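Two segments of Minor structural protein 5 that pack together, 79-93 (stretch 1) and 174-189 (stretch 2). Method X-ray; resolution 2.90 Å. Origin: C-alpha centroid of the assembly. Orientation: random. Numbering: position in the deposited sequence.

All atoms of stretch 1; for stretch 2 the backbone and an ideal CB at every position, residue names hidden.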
# COMPACT_ATOMS: atom_id res chain seq x y z
N ASN B 79 6.46 -36.94 -32.47
CA ASN B 79 6.49 -35.66 -33.15
C ASN B 79 7.07 -35.84 -34.52
O ASN B 79 6.78 -35.04 -35.41
CB ASN B 79 7.29 -34.65 -32.37
CG ASN B 79 6.48 -33.93 -31.35
OD1 ASN B 79 5.61 -33.09 -31.66
ND2 ASN B 79 6.75 -34.24 -30.11
N TYR B 80 7.87 -36.90 -34.70
CA TYR B 80 8.48 -37.22 -36.00
C TYR B 80 7.34 -37.64 -36.98
O TYR B 80 6.44 -38.38 -36.56
CB TYR B 80 9.51 -38.36 -35.83
CG TYR B 80 10.58 -38.23 -34.74
CD1 TYR B 80 11.09 -36.99 -34.37
CD2 TYR B 80 11.18 -39.37 -34.19
CE1 TYR B 80 12.12 -36.88 -33.43
CE2 TYR B 80 12.23 -39.27 -33.28
CZ TYR B 80 12.70 -38.02 -32.89
OH TYR B 80 13.70 -37.91 -31.95
N LYS B 81 7.32 -37.13 -38.22
CA LYS B 81 6.29 -37.49 -39.21
C LYS B 81 6.60 -38.88 -39.77
O LYS B 81 7.74 -39.08 -40.20
CB LYS B 81 6.29 -36.53 -40.43
CG LYS B 81 6.04 -35.04 -40.20
CD LYS B 81 6.55 -34.20 -41.39
CE LYS B 81 5.49 -33.79 -42.40
NZ LYS B 81 4.98 -34.94 -43.21
N PRO B 82 5.62 -39.83 -39.88
CA PRO B 82 5.91 -41.14 -40.49
C PRO B 82 6.48 -41.02 -41.90
O PRO B 82 6.07 -40.15 -42.67
CB PRO B 82 4.53 -41.82 -40.52
CG PRO B 82 3.76 -41.20 -39.47
CD PRO B 82 4.20 -39.76 -39.46
N GLY B 83 7.45 -41.88 -42.22
CA GLY B 83 8.10 -41.88 -43.53
C GLY B 83 9.34 -41.01 -43.61
O GLY B 83 10.12 -41.17 -44.55
N ASP B 84 9.55 -40.10 -42.66
CA ASP B 84 10.73 -39.25 -42.63
C ASP B 84 11.91 -40.11 -42.22
O ASP B 84 11.71 -41.13 -41.55
CB ASP B 84 10.53 -38.11 -41.61
CG ASP B 84 9.83 -36.88 -42.15
OD1 ASP B 84 9.31 -36.94 -43.30
OD2 ASP B 84 9.83 -35.84 -41.45
N LYS B 85 13.13 -39.72 -42.62
CA LYS B 85 14.30 -40.51 -42.21
C LYS B 85 15.06 -39.73 -41.18
O LYS B 85 15.05 -38.50 -41.20
CB LYS B 85 15.22 -40.88 -43.39
CG LYS B 85 14.51 -41.15 -44.69
CD LYS B 85 14.61 -42.58 -45.12
CE LYS B 85 13.51 -42.93 -46.08
NZ LYS B 85 13.78 -44.21 -46.78
N TYR B 86 15.69 -40.45 -40.25
CA TYR B 86 16.55 -39.91 -39.20
C TYR B 86 17.79 -40.78 -39.20
O TYR B 86 17.66 -41.97 -39.45
CB TYR B 86 15.85 -39.93 -37.85
CG TYR B 86 14.80 -38.86 -37.72
CD1 TYR B 86 13.56 -38.99 -38.33
CD2 TYR B 86 15.03 -37.72 -36.95
CE1 TYR B 86 12.59 -38.00 -38.22
CE2 TYR B 86 14.06 -36.72 -36.83
CZ TYR B 86 12.84 -36.87 -37.47
OH TYR B 86 11.87 -35.90 -37.36
N THR B 87 18.97 -40.19 -39.01
CA THR B 87 20.22 -40.94 -39.02
C THR B 87 20.89 -40.88 -37.66
O THR B 87 21.08 -39.79 -37.10
CB THR B 87 21.12 -40.51 -40.20
OG1 THR B 87 20.42 -40.68 -41.43
CG2 THR B 87 22.41 -41.30 -40.26
N MET B 88 21.27 -42.06 -37.13
CA MET B 88 21.97 -42.18 -35.87
C MET B 88 23.41 -42.52 -36.15
O MET B 88 23.67 -43.30 -37.05
CB MET B 88 21.33 -43.25 -35.00
CG MET B 88 20.00 -42.85 -34.46
SD MET B 88 19.38 -44.12 -33.36
CE MET B 88 20.13 -43.56 -31.79
N SER B 89 24.35 -41.89 -35.43
CA SER B 89 25.81 -42.04 -35.54
C SER B 89 26.38 -42.04 -34.12
O SER B 89 25.89 -41.29 -33.28
CB SER B 89 26.43 -40.90 -36.36
OG SER B 89 25.51 -39.86 -36.67
N VAL B 90 27.37 -42.92 -33.82
CA VAL B 90 27.95 -43.04 -32.48
C VAL B 90 29.30 -43.73 -32.55
O VAL B 90 29.50 -44.60 -33.41
CB VAL B 90 26.96 -43.76 -31.50
CG1 VAL B 90 26.68 -45.20 -31.92
CG2 VAL B 90 27.44 -43.68 -30.06
N ASP B 91 30.24 -43.32 -31.65
CA ASP B 91 31.55 -43.93 -31.42
C ASP B 91 31.40 -44.83 -30.21
O ASP B 91 30.84 -44.42 -29.20
CB ASP B 91 32.64 -42.88 -31.15
CG ASP B 91 33.03 -42.05 -32.35
OD1 ASP B 91 32.47 -42.29 -33.46
OD2 ASP B 91 33.84 -41.12 -32.18
N VAL B 92 31.85 -46.07 -30.33
CA VAL B 92 31.67 -47.08 -29.31
C VAL B 92 32.97 -47.86 -29.04
O VAL B 92 33.72 -48.14 -29.97
CB VAL B 92 30.46 -47.93 -29.78
CG1 VAL B 92 30.76 -49.41 -29.90
CG2 VAL B 92 29.24 -47.66 -28.92
N MET B 93 33.25 -48.17 -27.76
CA MET B 93 34.46 -48.90 -27.40
C MET B 93 34.20 -49.91 -26.32
O MET B 93 33.60 -49.58 -25.31
CB MET B 93 35.57 -47.94 -26.97
CG MET B 93 36.72 -48.60 -26.27
SD MET B 93 38.15 -47.55 -26.43
CE MET B 93 39.01 -48.12 -25.13
N UNK B 174 31.78 -53.99 -20.79
CA UNK B 174 31.91 -52.58 -20.43
C UNK B 174 32.08 -51.87 -21.73
O UNK B 174 32.87 -52.31 -22.57
CB UNK B 174 33.07 -52.31 -19.47
N UNK B 175 31.26 -50.85 -21.95
CA UNK B 175 31.19 -50.08 -23.19
C UNK B 175 31.34 -48.61 -22.92
O UNK B 175 30.83 -48.10 -21.92
CB UNK B 175 29.87 -50.34 -23.92
N UNK B 176 32.05 -47.92 -23.81
CA UNK B 176 32.24 -46.49 -23.76
C UNK B 176 31.48 -45.92 -24.94
O UNK B 176 31.56 -46.46 -26.03
CB UNK B 176 33.72 -46.10 -23.79
N UNK B 177 30.66 -44.89 -24.69
CA UNK B 177 29.86 -44.28 -25.74
C UNK B 177 30.29 -42.82 -25.86
O UNK B 177 30.22 -42.08 -24.89
CB UNK B 177 28.36 -44.40 -25.45
N UNK B 178 30.80 -42.44 -27.05
CA UNK B 178 31.33 -41.12 -27.38
C UNK B 178 30.54 -40.51 -28.56
O UNK B 178 30.20 -41.22 -29.51
CB UNK B 178 32.82 -41.21 -27.72
N UNK B 179 30.26 -39.21 -28.48
CA UNK B 179 29.55 -38.38 -29.44
C UNK B 179 28.30 -39.04 -30.09
O UNK B 179 28.19 -39.08 -31.33
CB UNK B 179 30.53 -37.97 -30.54
N UNK B 180 27.31 -39.52 -29.28
CA UNK B 180 26.08 -40.05 -29.90
C UNK B 180 25.34 -38.94 -30.64
O UNK B 180 25.37 -37.78 -30.22
CB UNK B 180 25.17 -40.68 -28.85
N UNK B 181 24.74 -39.27 -31.78
CA UNK B 181 24.05 -38.30 -32.61
C UNK B 181 22.88 -38.91 -33.28
O UNK B 181 22.92 -40.05 -33.74
CB UNK B 181 24.99 -37.70 -33.66
N UNK B 182 21.82 -38.10 -33.37
CA UNK B 182 20.60 -38.39 -34.10
C UNK B 182 20.29 -37.09 -34.83
O UNK B 182 20.32 -36.01 -34.22
CB UNK B 182 19.46 -38.85 -33.19
N UNK B 183 20.04 -37.19 -36.13
CA UNK B 183 19.73 -36.02 -36.95
C UNK B 183 18.66 -36.35 -37.97
O UNK B 183 18.50 -37.50 -38.35
CB UNK B 183 20.99 -35.50 -37.65
N UNK B 184 17.97 -35.34 -38.44
CA UNK B 184 16.95 -35.50 -39.46
C UNK B 184 17.69 -35.70 -40.78
O UNK B 184 18.64 -34.97 -41.07
CB UNK B 184 16.00 -34.30 -39.51
N UNK B 185 17.31 -36.69 -41.55
CA UNK B 185 18.01 -36.92 -42.80
C UNK B 185 18.48 -38.34 -43.00
O UNK B 185 18.25 -39.21 -42.16
CB UNK B 185 19.21 -35.98 -42.89
N UNK B 186 19.12 -38.59 -44.16
CA UNK B 186 19.64 -39.88 -44.61
C UNK B 186 21.17 -39.96 -44.57
O UNK B 186 21.75 -40.93 -45.06
CB UNK B 186 19.15 -40.16 -46.03
N UNK B 187 21.82 -38.91 -44.02
CA UNK B 187 23.27 -38.81 -43.94
C UNK B 187 23.68 -38.51 -42.51
O UNK B 187 23.09 -37.63 -41.86
CB UNK B 187 23.80 -37.73 -44.89
N UNK B 188 24.74 -39.23 -42.05
CA UNK B 188 25.40 -39.07 -40.75
C UNK B 188 26.46 -38.02 -41.02
O UNK B 188 27.54 -38.35 -41.55
CB UNK B 188 25.99 -40.37 -40.20
N UNK B 189 26.10 -36.75 -40.75
CA UNK B 189 26.97 -35.60 -40.97
C UNK B 189 27.85 -35.44 -39.73
O UNK B 189 27.58 -36.13 -38.72
CB UNK B 189 26.16 -34.33 -41.25

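Stretch 2 runs antiparallel to strand 85-93, so most positions can be judged from their pairing. Position 174 has nothing of stretch 1 within 5.5 Å of its ideal CB, leaving the choice open; it is Thr174. At 175 the CB points sideways, 4.1 Å from Met93 O, and a long apolar side chain could reach Val92. Ile175 does so, with CD1 3.7 Å from Val92 CG2.

Position 176 is hydrogen-bonded to Met93 in both directions (N to Met93 O 2.7 Å, O to Met93 N 3.0 Å), its CB on the same face as the Met93 side chain. A long chain, apolar or charged, would suit; Arg176 extends along the methionine, NH1 4.0 Å from Met93 CE. The CB of 177 lies 4.8 Å from both Val90 CG2 and Val92 CG2, a gap for a branched aliphatic. Val177 fills it, CG1 3.7 Å from Val90 CG2 and CG2 4.0 Å from Val92 CG2.

At 178 the CB is 3.8 Å from Asp91 CB, and the carboxylate invites a base, lysine or arginine. Arg178 forms a salt bridge, NE 2.7 Å and NH2 2.8 Å from Asp91 OD2.

Position 179 has phi/psi of 42/55, a left-handed conformation favouring glycine, asparagine or aspartate; Asn179 sits at this corner, where the register shifts by one. At 180, phi of -64° permits proline, and the CB lies 4.0 Å from Val90 CG2, so a small apolar residue fits. Pro180 packs there.

Position 181 pairs with Ser89 through two backbone hydrogen bonds, and its CB is 3.7 Å from Ser89 O; many side chains would do. The end of Lys181 leads away from stretch 1. The CB of 182, 4.2 Å from Met88 CG, suits a long chain, apolar or polar. The end of Gln182 comes nearer stretch 1, close to the Tyr80 side chain.

At 183, paired with Thr87, the CB stands 4.3 Å from Thr87 O and several residues are possible; Glu183 forms a salt bridge, OE1 3.3 Å from Lys181 NZ, its hydrogen bonds weak. Position 184 places its CB 4.1 Å from Tyr86 CE2, so an aliphatic could cover the ring. Leu184 does: CD1 lies over one face, 4.0 Å from the centroid of the Tyr86 ring.

Phi/psi of 128/180 at 185 would jam any CB against the preceding carbonyl, requiring glycine. Gly185 accepts a hydrogen bond from Thr87 OG1 to its O (2.7 Å).

At 186 CA-to-CB points away, the ideal CB 4.8 Å from Lys85 CB, so small or polar residues suit: Ser186. At 187 it also points away, into open space: Ile187. At 188 the CB is 3.6 Å from Ser89 OG and 3.7 Å from Thr87 CG2, favouring something small: Ala188. Position 189 is out of contact, its choice open; Thr189 OG1 donates to Glu183 OE1 (2.7 Å).

Stretch 2 174-189: TIRVRNPKQELGSIAT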
# COMPACT_ATOMS: atom_id res chain seq x y z
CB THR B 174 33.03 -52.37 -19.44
OG1 THR B 174 32.86 -53.30 -18.36
CG2 THR B 174 33.04 -50.97 -18.92
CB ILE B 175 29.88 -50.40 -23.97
CG1 ILE B 175 29.88 -49.80 -25.40
CG2 ILE B 175 28.61 -50.02 -23.18
CD1 ILE B 175 28.64 -50.09 -26.26
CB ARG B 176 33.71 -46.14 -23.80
CG ARG B 176 34.37 -46.45 -22.48
CD ARG B 176 35.84 -46.19 -22.53
NE ARG B 176 36.45 -46.35 -21.22
CZ ARG B 176 37.73 -46.13 -20.97
NH1 ARG B 176 38.53 -45.71 -21.94
NH2 ARG B 176 38.22 -46.31 -19.76
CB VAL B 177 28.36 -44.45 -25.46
CG1 VAL B 177 27.51 -43.61 -26.39
CG2 VAL B 177 27.95 -45.92 -25.54
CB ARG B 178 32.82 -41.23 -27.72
CG ARG B 178 33.47 -39.95 -28.22
CD ARG B 178 34.93 -40.18 -28.49
NE ARG B 178 35.21 -40.54 -29.88
CZ ARG B 178 36.39 -40.96 -30.31
NH1 ARG B 178 37.41 -41.07 -29.47
NH2 ARG B 178 36.57 -41.27 -31.59
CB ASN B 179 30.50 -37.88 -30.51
CG ASN B 179 31.76 -37.18 -30.04
OD1 ASN B 179 32.80 -37.30 -30.69
ND2 ASN B 179 31.69 -36.40 -28.95
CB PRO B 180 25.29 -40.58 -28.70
CG PRO B 180 25.73 -39.75 -27.56
CD PRO B 180 27.20 -39.50 -27.80
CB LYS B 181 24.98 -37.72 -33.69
CG LYS B 181 24.50 -36.39 -34.30
CD LYS B 181 25.26 -35.99 -35.54
CE LYS B 181 24.86 -34.62 -36.00
NZ LYS B 181 25.35 -34.32 -37.37
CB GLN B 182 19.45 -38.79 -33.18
CG GLN B 182 18.14 -38.84 -33.96
CD GLN B 182 16.94 -39.09 -33.13
OE1 GLN B 182 16.38 -40.17 -33.17
NE2 GLN B 182 16.46 -38.06 -32.42
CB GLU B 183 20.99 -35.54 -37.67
CG GLU B 183 21.51 -36.50 -38.73
CD GLU B 183 22.99 -36.34 -38.95
OE1 GLU B 183 23.37 -35.46 -39.76
OE2 GLU B 183 23.77 -37.09 -38.31
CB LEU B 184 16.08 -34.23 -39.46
CG LEU B 184 15.05 -34.10 -40.57
CD1 LEU B 184 13.92 -35.11 -40.41
CD2 LEU B 184 14.59 -32.66 -40.70
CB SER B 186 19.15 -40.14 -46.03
OG SER B 186 17.76 -40.39 -46.06
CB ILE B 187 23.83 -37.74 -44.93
CG1 ILE B 187 23.55 -38.13 -46.39
CG2 ILE B 187 25.34 -37.49 -44.72
CD1 ILE B 187 23.57 -37.00 -47.38
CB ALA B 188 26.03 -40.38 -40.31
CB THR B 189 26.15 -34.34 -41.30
OG1 THR B 189 25.47 -33.88 -40.13
CG2 THR B 189 25.18 -34.54 -42.47
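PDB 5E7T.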